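Local coordinates for protein 3-hydroxyadipyl-CoA dehydrogenase (PDB 3MOG) that catalyses the NAD-dependent oxidation of 3-hydroxyadipyl-CoA to 3-oxoadipyl-CoA in phenylacetate degradation and assembles as a homotrimer, at residues A205-A211 with I382-P386; A219-A224 with L389-T393; I48-N53 with C66-L70. All blocks are in the same frame, centred on the assembly; numbering follows the deposited sequence. Where two conformers were deposited one is given.

Interaction 1. Residues A205-A211 with I382-P386; sequences ALEEQVA and IADYP
Val210 presses one methyl onto the face of the Tyr385 ring: CG2 of Val210 lies 3.4 Å from the centroid of that ring and 13° off its normal, a CH-pi contact over the centre. CG1 of the same valine, anti to the backbone N, lies beside the base of the ring, 3.8 Å from Tyr385 CB, and reaches Ile382 CD1 at 4.0 Å. Glu208 comes to the ring from its edge, OE1 lying near the ring plane 3.9 Å from Tyr385 CE1, with the carboxylate turned 83° to the ring. One water donates to both Glu208 OE2 and Tyr385 OH, each at 2.7 Å. Segment 205-211 carries the last turn of helix 196-207 and the loop after it, the helix being closed by a Schellman motif with Gln209 at C-prime, while 382-386 is the loop that leaves strand 378-381 of the reduced Rossmann domain. Just past this motif, Val210 O accepts from Ala383 N, 3.0 Å away, in the carbonyl plane and almost straight at 169°. Replacing Tyr385 with an alanine would probably leave Val210 CG2 without its aromatic cover and the bridging water without its hydroxyl acceptor. Beyond the valine, Ala211 CB packs on Ile382 CG2, and Tyr385 also leans on Tyr452 of helix 438-452.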
loop_
_atom_site.group_PDB
_atom_site.type_symbol
_atom_site.label_atom_id
_atom_site.label_comp_id
_atom_site.label_asym_id
_atom_site.label_seq_id
_atom_site.Cartn_x
_atom_site.Cartn_y
_atom_site.Cartn_z
ATOM N N ALA C 205 -17.959 4.056 -8.879
ATOM C CA ALA C 205 -18.994 4.852 -9.534
ATOM C C ALA C 205 -20.084 5.200 -8.513
ATOM O O ALA C 205 -20.458 6.359 -8.376
ATOM C CB ALA C 205 -19.574 4.090 -10.741
ATOM N N LEU C 206 -20.526 4.189 -7.767
ATOM C CA LEU C 206 -21.498 4.349 -6.683
ATOM C C LEU C 206 -21.070 5.331 -5.589
ATOM O O LEU C 206 -21.880 6.148 -5.158
ATOM C CB LEU C 206 -21.816 2.994 -6.063
ATOM C CG LEU C 206 -23.145 2.791 -5.352
ATOM C CD1 LEU C 206 -24.277 3.586 -6.012
ATOM C CD2 LEU C 206 -23.446 1.313 -5.375
ATOM N N GLU C 207 -19.800 5.273 -5.173
ATOM C CA GLU C 207 -19.282 6.148 -4.111
ATOM C C GLU C 207 -19.224 7.591 -4.577
ATOM O O GLU C 207 -19.313 8.508 -3.766
ATOM C CB GLU C 207 -17.888 5.687 -3.641
ATOM C CG GLU C 207 -17.387 6.319 -2.328
ATOM C CD GLU C 207 -16.143 5.641 -1.744
ATOM O OE1 GLU C 207 -15.543 4.783 -2.419
ATOM O OE2 GLU C 207 -15.764 5.961 -0.597
ATOM N N GLU C 208 -19.069 7.800 -5.881
ATOM C CA GLU C 208 -19.030 9.162 -6.408
ATOM C C GLU C 208 -20.365 9.679 -6.986
ATOM O O GLU C 208 -20.405 10.778 -7.531
ATOM C CB GLU C 208 -17.880 9.329 -7.398
ATOM C CG GLU C 208 -16.534 9.568 -6.713
ATOM C CD GLU C 208 -15.365 9.656 -7.686
ATOM O OE1 GLU C 208 -15.369 10.546 -8.553
ATOM O OE2 GLU C 208 -14.427 8.841 -7.569
ATOM N N GLN C 209 -21.437 8.896 -6.822
ATOM C CA GLN C 209 -22.818 9.233 -7.268
ATOM C C GLN C 209 -22.887 9.591 -8.762
ATOM O O GLN C 209 -23.568 10.543 -9.177
ATOM C CB GLN C 209 -23.457 10.325 -6.381
ATOM C CG GLN C 209 -23.689 9.904 -4.909
ATOM C CD GLN C 209 -24.052 11.079 -3.999
ATOM O OE1 GLN C 209 -23.438 11.278 -2.952
ATOM N NE2 GLN C 209 -25.047 11.860 -4.400
ATOM N N VAL C 210 -22.149 8.816 -9.554
ATOM C CA VAL C 210 -22.087 8.965 -10.998
ATOM C C VAL C 210 -23.457 8.681 -11.567
ATOM O O VAL C 210 -23.917 9.382 -12.456
ATOM C CB VAL C 210 -21.065 7.965 -11.595
ATOM C CG1 VAL C 210 -21.083 7.976 -13.109
ATOM C CG2 VAL C 210 -19.687 8.301 -11.094
ATOM N N ALA C 211 -24.093 7.649 -11.017
ATOM C CA ALA C 211 -25.393 7.162 -11.452
ATOM C C ALA C 211 -25.976 6.333 -10.326
ATOM O O ALA C 211 -25.243 5.879 -9.449
ATOM C CB ALA C 211 -25.247 6.297 -12.693
ATOM N N ILE C 382 -25.797 10.307 -17.263
ATOM C CA ILE C 382 -25.073 10.175 -15.988
ATOM C C ILE C 382 -24.115 11.348 -15.770
ATOM O O ILE C 382 -24.056 12.249 -16.600
ATOM C CB ILE C 382 -24.318 8.822 -15.906
ATOM C CG1 ILE C 382 -23.212 8.736 -16.958
ATOM C CG2 ILE C 382 -25.290 7.640 -16.081
ATOM C CD1 ILE C 382 -22.372 7.432 -16.881
ATOM N N ALA C 383 -23.359 11.343 -14.670
ATOM C CA ALA C 383 -22.371 12.399 -14.450
ATOM C C ALA C 383 -21.198 12.309 -15.450
ATOM O O ALA C 383 -20.976 11.269 -16.068
ATOM C CB ALA C 383 -21.876 12.392 -13.014
ATOM N N ASP C 384 -20.491 13.423 -15.623
ATOM C CA ASP C 384 -19.354 13.546 -16.527
ATOM C C ASP C 384 -18.115 12.887 -15.888
ATOM O O ASP C 384 -17.215 13.549 -15.372
ATOM C CB ASP C 384 -19.126 15.032 -16.860
ATOM C CG ASP C 384 -18.234 15.243 -18.077
ATOM O OD1 ASP C 384 -17.906 14.276 -18.793
ATOM O OD2 ASP C 384 -17.855 16.404 -18.321
ATOM N N TYR C 385 -18.106 11.562 -15.960
ATOM C CA TYR C 385 -17.186 10.703 -15.249
ATOM C C TYR C 385 -16.189 10.096 -16.249
ATOM O O TYR C 385 -16.604 9.452 -17.213
ATOM C CB TYR C 385 -18.024 9.604 -14.607
ATOM C CG TYR C 385 -17.333 8.651 -13.666
ATOM C CD1 TYR C 385 -16.694 9.109 -12.494
ATOM C CD2 TYR C 385 -17.392 7.273 -13.894
ATOM C CE1 TYR C 385 -16.107 8.219 -11.612
ATOM C CE2 TYR C 385 -16.803 6.373 -13.011
ATOM C CZ TYR C 385 -16.166 6.854 -11.872
ATOM O OH TYR C 385 -15.583 5.968 -10.999
ATOM N N PRO C 386 -14.881 10.318 -16.023
ATOM C CA PRO C 386 -13.807 9.824 -16.881
ATOM C C PRO C 386 -13.958 8.346 -17.224
ATOM O O PRO C 386 -14.132 7.517 -16.333
ATOM C CB PRO C 386 -12.556 10.058 -16.032
ATOM C CG PRO C 386 -12.869 11.257 -15.242
ATOM C CD PRO C 386 -14.350 11.134 -14.911
HETATM O O HOH W 1 -13.615 7.049 -9.478
#

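Interaction 2. Residues A219-A224 with L389-T393; sequences ALRDGA and LIWRT
Leu220 and Ile390 bring the two backbones closest, their CA atoms 5.8 Å apart, where the end of helix 213-223 meets the beginning of helix 390-406. The two helices belong to the two copies of the 3-hydroxyacyl-CoA dehydrogenase C-terminal domain, so this buried contact, with no hydrogen bond between the segments, joins one copy to the other. Helix 213-223 widens into a pi-type turn here: Ala219 O accepts Ala224 N, five residues on, and only weakly Gly223 N. At the other helix Leu389 is the N-cap residue, and Asp345 accepts from the backbone N-H groups of Leu389, Ile390 and Trp391.

Ile390 is the central side chain. Its CG1 stands beside the backbone N (chi1 -71°), which carries CD1 up to the widened turn, 3.3 Å from Ala219 O and 3.9 Å from Gly223 CA. The fit leaves no room for a side chain at Gly223, since a beta carbon would fall 2.6 Å from Ile390 CD1. The other branch, Ile390 CG2, meets Ala224 CB at 3.7 Å. Alongside, Leu220 divides its methyls: the Leu220 and Leu389 side chains cross at about a right angle, with CD2 of Leu220 meeting Leu389 CB, while CD1 lies 3.9 Å from Thr393 CG2. With CG2 anti to the backbone N, the Thr393 hydroxyl lies on the other branch, and OG1 donates to Leu389 O at 2.7 Å, tilted 24° from the carbonyl plane, while Thr393 N reaches the same oxygen from the opposite face.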
loop_
_atom_site.group_PDB
_atom_site.type_symbol
_atom_site.label_atom_id
_atom_site.label_comp_id
_atom_site.label_asym_id
_atom_site.label_seq_id
_atom_site.Cartn_x
_atom_site.Cartn_y
_atom_site.Cartn_z
ATOM N N ALA C 219 -26.301 -0.336 -17.844
ATOM C CA ALA C 219 -25.232 -0.081 -18.797
ATOM C C ALA C 219 -24.403 -1.338 -19.005
ATOM O O ALA C 219 -24.117 -1.716 -20.135
ATOM C CB ALA C 219 -24.348 1.065 -18.322
ATOM N N LEU C 220 -24.042 -1.999 -17.910
ATOM C CA LEU C 220 -23.153 -3.151 -17.987
ATOM C C LEU C 220 -23.846 -4.393 -18.572
ATOM O O LEU C 220 -23.241 -5.119 -19.355
ATOM C CB LEU C 220 -22.490 -3.426 -16.629
ATOM C CG LEU C 220 -21.174 -2.693 -16.270
ATOM C CD1 LEU C 220 -20.032 -3.076 -17.212
ATOM C CD2 LEU C 220 -21.289 -1.172 -16.214
ATOM N N ARG C 221 -25.115 -4.602 -18.234
ATOM C CA ARG C 221 -25.884 -5.731 -18.779
ATOM C C ARG C 221 -26.461 -5.475 -20.183
ATOM O O ARG C 221 -26.279 -6.282 -21.084
ATOM C CB ARG C 221 -26.981 -6.201 -17.798
ATOM C CG ARG C 221 -28.100 -7.085 -18.408
ATOM C CD ARG C 221 -29.140 -7.560 -17.365
ATOM N NE ARG C 221 -29.322 -6.583 -16.291
ATOM C CZ ARG C 221 -30.200 -5.582 -16.299
ATOM N NH1 ARG C 221 -30.252 -4.741 -15.268
ATOM N NH2 ARG C 221 -31.019 -5.414 -17.329
ATOM N N ASP C 222 -27.156 -4.359 -20.369
ATOM C CA ASP C 222 -27.849 -4.140 -21.641
ATOM C C ASP C 222 -27.063 -3.264 -22.615
ATOM O O ASP C 222 -27.464 -3.116 -23.768
ATOM C CB ASP C 222 -29.266 -3.595 -21.420
ATOM C CG ASP C 222 -30.140 -4.534 -20.605
ATOM O OD1 ASP C 222 -30.768 -4.059 -19.639
ATOM O OD2 ASP C 222 -30.193 -5.740 -20.917
ATOM N N GLY C 223 -25.952 -2.692 -22.142
ATOM C CA GLY C 223 -24.994 -2.029 -23.010
ATOM C C GLY C 223 -23.855 -2.964 -23.381
ATOM O O GLY C 223 -23.657 -3.263 -24.559
ATOM N N ALA C 224 -23.117 -3.442 -22.377
ATOM C CA ALA C 224 -21.900 -4.244 -22.613
ATOM C C ALA C 224 -22.168 -5.733 -22.831
ATOM O O ALA C 224 -21.278 -6.470 -23.220
ATOM C CB ALA C 224 -20.896 -4.050 -21.474
ATOM N N LEU C 389 -18.610 4.133 -17.831
ATOM C CA LEU C 389 -18.971 2.907 -17.108
ATOM C C LEU C 389 -18.527 1.633 -17.796
ATOM O O LEU C 389 -17.730 0.866 -17.250
ATOM C CB LEU C 389 -20.488 2.852 -16.844
ATOM C CG LEU C 389 -21.093 3.931 -15.943
ATOM C CD1 LEU C 389 -22.590 3.718 -15.776
ATOM C CD2 LEU C 389 -20.391 3.983 -14.558
ATOM N N ILE C 390 -19.065 1.422 -18.986
ATOM C CA ILE C 390 -18.844 0.227 -19.760
ATOM C C ILE C 390 -17.377 0.155 -20.145
ATOM O O ILE C 390 -16.711 -0.823 -19.817
ATOM C CB ILE C 390 -19.741 0.236 -21.027
ATOM C CG1 ILE C 390 -21.212 0.033 -20.647
ATOM C CG2 ILE C 390 -19.276 -0.797 -22.042
ATOM C CD1 ILE C 390 -22.206 0.417 -21.778
ATOM N N TRP C 391 -16.873 1.207 -20.798
ATOM C CA TRP C 391 -15.505 1.210 -21.305
ATOM C C TRP C 391 -14.491 1.178 -20.185
ATOM O O TRP C 391 -13.495 0.474 -20.292
ATOM C CB TRP C 391 -15.248 2.355 -22.305
ATOM C CG TRP C 391 -15.730 1.961 -23.676
ATOM C CD1 TRP C 391 -17.005 2.073 -24.164
ATOM C CD2 TRP C 391 -14.962 1.324 -24.706
ATOM N NE1 TRP C 391 -17.072 1.565 -25.442
ATOM C CE2 TRP C 391 -15.834 1.098 -25.799
ATOM C CE3 TRP C 391 -13.619 0.931 -24.817
ATOM C CZ2 TRP C 391 -15.408 0.494 -26.984
ATOM C CZ3 TRP C 391 -13.191 0.335 -25.999
ATOM C CH2 TRP C 391 -14.087 0.120 -27.069
ATOM N N ARG C 392 -14.778 1.899 -19.102
ATOM C CA ARG C 392 -13.893 1.948 -17.933
ATOM C C ARG C 392 -13.755 0.568 -17.281
ATOM O O ARG C 392 -12.638 0.153 -16.930
ATOM C CB ARG C 392 -14.415 2.988 -16.930
ATOM C CG ARG C 392 -13.620 3.091 -15.648
ATOM C CD ARG C 392 -13.770 4.443 -15.048
ATOM N NE ARG C 392 -13.148 4.510 -13.726
ATOM C CZ ARG C 392 -13.008 5.627 -13.025
ATOM N NH1 ARG C 392 -13.437 6.771 -13.548
ATOM N NH2 ARG C 392 -12.437 5.605 -11.809
ATOM N N THR C 393 -14.885 -0.145 -17.171
ATOM C CA THR C 393 -14.947 -1.466 -16.524
ATOM C C THR C 393 -14.309 -2.553 -17.393
ATOM O O THR C 393 -13.582 -3.423 -16.887
ATOM C CB THR C 393 -16.411 -1.871 -16.193
ATOM O OG1 THR C 393 -16.991 -0.905 -15.299
ATOM C CG2 THR C 393 -16.477 -3.243 -15.546
#

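Interaction 3. Residues I48-N53 with C66-L70; sequences IHARLN and CERTL
Leu70 is a knob set in the hole formed by Ile48, His49, Leu52 and Asn53, the diamond of residues that one face of a helix offers to a neighbour. The two helices, 38-57 and 63-71, form an antiparallel helical hairpin between the parallel strands 31-34 and 73-76 of the Rossmann-type NAD-binding domain, as in other members of the family. Their segment axes approach to 10.4 Å and run at 166° to each other, a near-antiparallel pairing in which Leu70 packs knob-into-hole.

The path of Leu70 can be followed outward. His49 is modelled in two conformers, so the ring contacts hold for the one described. Leu70 CB starts against one face of that imidazole, near NE2 and CE1. CG stands beside the backbone N of Leu70 (chi1 -58°), directing the fork into the hole, and it remains near His49 NE2 and CE1. The branches then separate. CD1 continues against the same face, 3.6 Å from His49 ND1. CD2 sits over that face too, 3.8 Å from the ring centroid and offset toward the rim, 19° off the normal, in a CH-pi contact. This second methyl also touches Leu52 CD1 at 3.7 Å and, more loosely, Ile48 CG2 at 4.5 Å.

Leu52 and Leu70 thus slide past each other in opposite directions. Leu52 CD1 also meets Thr69 CG2 at 3.7 Å, the two side chains crossing at about a right angle, while Thr69 OG1 turns back to bond Thr65 O. Leu61, in the loop joining the helices, touches both Leu52 and Cys66. One turn before Leu70, Cys66 SG, anti to its own backbone N, meets Leu52 CB at 3.9 Å.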
loop_
_atom_site.group_PDB
_atom_site.type_symbol
_atom_site.label_atom_id
_atom_site.label_comp_id
_atom_site.label_asym_id
_atom_site.label_seq_id
_atom_site.Cartn_x
_atom_site.Cartn_y
_atom_site.Cartn_z
ATOM N N ILE C 48 -29.356 -35.076 -3.540
ATOM C CA ILE C 48 -28.978 -35.627 -4.846
ATOM C C ILE C 48 -30.083 -36.529 -5.439
ATOM O O ILE C 48 -30.399 -36.413 -6.631
ATOM C CB ILE C 48 -27.622 -36.371 -4.795
ATOM C CG1 ILE C 48 -26.558 -35.500 -4.119
ATOM C CG2 ILE C 48 -27.179 -36.799 -6.219
ATOM C CD1 ILE C 48 -25.218 -36.186 -3.939
ATOM N N HIS C 49 -30.646 -37.414 -4.604
ATOM C CA HIS C 49 -31.812 -38.217 -4.973
ATOM C C HIS C 49 -32.932 -37.329 -5.527
ATOM O O HIS C 49 -33.417 -37.557 -6.638
ATOM C CB HIS C 49 -32.319 -39.029 -3.767
ATOM C CG HIS C 49 -31.682 -40.378 -3.625
ATOM N ND1 HIS C 49 -32.367 -41.552 -3.855
ATOM C CD2 HIS C 49 -30.427 -40.741 -3.269
ATOM C CE1 HIS C 49 -31.561 -42.579 -3.650
ATOM N NE2 HIS C 49 -30.376 -42.113 -3.294
ATOM N N ALA C 50 -33.306 -36.301 -4.760
ATOM C CA ALA C 50 -34.386 -35.369 -5.099
ATOM C C ALA C 50 -34.155 -34.561 -6.365
ATOM O O ALA C 50 -35.089 -34.352 -7.143
ATOM C CB ALA C 50 -34.638 -34.427 -3.941
ATOM N N ARG C 51 -32.920 -34.107 -6.571
ATOM C CA ARG C 51 -32.595 -33.300 -7.742
ATOM C C ARG C 51 -32.559 -34.131 -9.026
ATOM O O ARG C 51 -33.082 -33.699 -10.057
ATOM C CB ARG C 51 -31.285 -32.535 -7.549
ATOM C CG ARG C 51 -31.348 -31.487 -6.444
ATOM C CD ARG C 51 -30.149 -30.562 -6.463
ATOM N NE ARG C 51 -28.866 -31.267 -6.503
ATOM C CZ ARG C 51 -28.139 -31.582 -5.432
ATOM N NH1 ARG C 51 -28.567 -31.279 -4.208
ATOM N NH2 ARG C 51 -26.974 -32.207 -5.587
ATOM N N LEU C 52 -31.959 -35.321 -8.954
ATOM C CA LEU C 52 -31.896 -36.225 -10.105
ATOM C C LEU C 52 -33.255 -36.806 -10.503
ATOM O O LEU C 52 -33.522 -36.997 -11.696
ATOM C CB LEU C 52 -30.912 -37.366 -9.851
ATOM C CG LEU C 52 -29.424 -37.041 -9.750
ATOM C CD1 LEU C 52 -28.715 -38.323 -9.466
ATOM C CD2 LEU C 52 -28.863 -36.395 -11.017
ATOM N N ASN C 53 -34.100 -37.084 -9.510
ATOM C CA ASN C 53 -35.436 -37.616 -9.759
ATOM C C ASN C 53 -36.353 -36.623 -10.446
ATOM O O ASN C 53 -37.181 -37.013 -11.283
ATOM C CB ASN C 53 -36.076 -38.161 -8.481
ATOM C CG ASN C 53 -35.741 -39.626 -8.246
ATOM O OD1 ASN C 53 -35.025 -39.970 -7.307
ATOM N ND2 ASN C 53 -36.248 -40.499 -9.118
ATOM N N CYS C 66 -30.235 -42.270 -13.858
ATOM C CA CYS C 66 -30.619 -41.842 -12.528
ATOM C C CYS C 66 -30.358 -42.913 -11.477
ATOM O O CYS C 66 -29.662 -42.654 -10.483
ATOM C CB CYS C 66 -32.084 -41.447 -12.482
ATOM S SG CYS C 66 -32.550 -40.747 -10.887
ATOM N N GLU C 67 -30.895 -44.111 -11.699
ATOM C CA GLU C 67 -30.793 -45.164 -10.689
ATOM C C GLU C 67 -29.369 -45.685 -10.525
ATOM O O GLU C 67 -28.936 -45.970 -9.406
ATOM C CB GLU C 67 -31.786 -46.310 -10.948
ATOM C CG GLU C 67 -32.067 -47.173 -9.699
ATOM C CD GLU C 67 -32.182 -46.347 -8.402
ATOM O OE1 GLU C 67 -33.174 -45.591 -8.246
ATOM O OE2 GLU C 67 -31.274 -46.459 -7.539
ATOM N N ARG C 68 -28.637 -45.779 -11.635
ATOM C CA ARG C 68 -27.230 -46.197 -11.588
ATOM C C ARG C 68 -26.322 -45.172 -10.881
ATOM O O ARG C 68 -25.375 -45.552 -10.185
ATOM C CB ARG C 68 -26.691 -46.493 -12.986
ATOM C CG ARG C 68 -27.244 -47.743 -13.634
ATOM C CD ARG C 68 -26.091 -48.475 -14.264
ATOM N NE ARG C 68 -26.323 -48.748 -15.670
ATOM C CZ ARG C 68 -25.437 -49.330 -16.470
ATOM N NH1 ARG C 68 -24.245 -49.702 -16.003
ATOM N NH2 ARG C 68 -25.747 -49.534 -17.741
ATOM N N THR C 69 -26.621 -43.888 -11.075
ATOM C CA THR C 69 -25.952 -42.802 -10.349
ATOM C C THR C 69 -26.130 -42.926 -8.837
ATOM O O THR C 69 -25.141 -42.927 -8.101
ATOM C CB THR C 69 -26.438 -41.417 -10.817
ATOM O OG1 THR C 69 -26.223 -41.298 -12.228
ATOM C CG2 THR C 69 -25.688 -40.277 -10.086
ATOM N N LEU C 70 -27.378 -43.068 -8.393
ATOM C CA LEU C 70 -27.701 -43.133 -6.952
ATOM C C LEU C 70 -27.058 -44.312 -6.236
ATOM O O LEU C 70 -26.621 -44.184 -5.088
ATOM C CB LEU C 70 -29.210 -43.155 -6.729
ATOM C CG LEU C 70 -29.883 -41.922 -7.328
ATOM C CD1 LEU C 70 -31.396 -42.024 -7.261
ATOM C CD2 LEU C 70 -29.373 -40.647 -6.661
#

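Overall arrangement
Interaction 3 comes first along the chain and closes within the N-terminal NAD-binding domain, whereas interactions 1 and 2 bridge more than 160 residues and alternate, 205-211 and 219-224 preceding 382-386 and 389-393. The latter two have centres 13 Å apart and touch: Pro386 O is a probable hydrogen-bond partner of Arg392 NH1, and Ala205 CB packs on Leu389 CD2. Consecutive helices 196-207 and 213-223 thus hold the connection between strand 378-381 and helix 390-406, joining the first C-terminal domain to the reduced Rossmann-fold and second C-terminal domains. Interaction 3, between two neighbouring helices of the NAD-binding domain alone, is centred about 50 Å from interaction 1 and 41 Å from interaction 2, across the chain's centre.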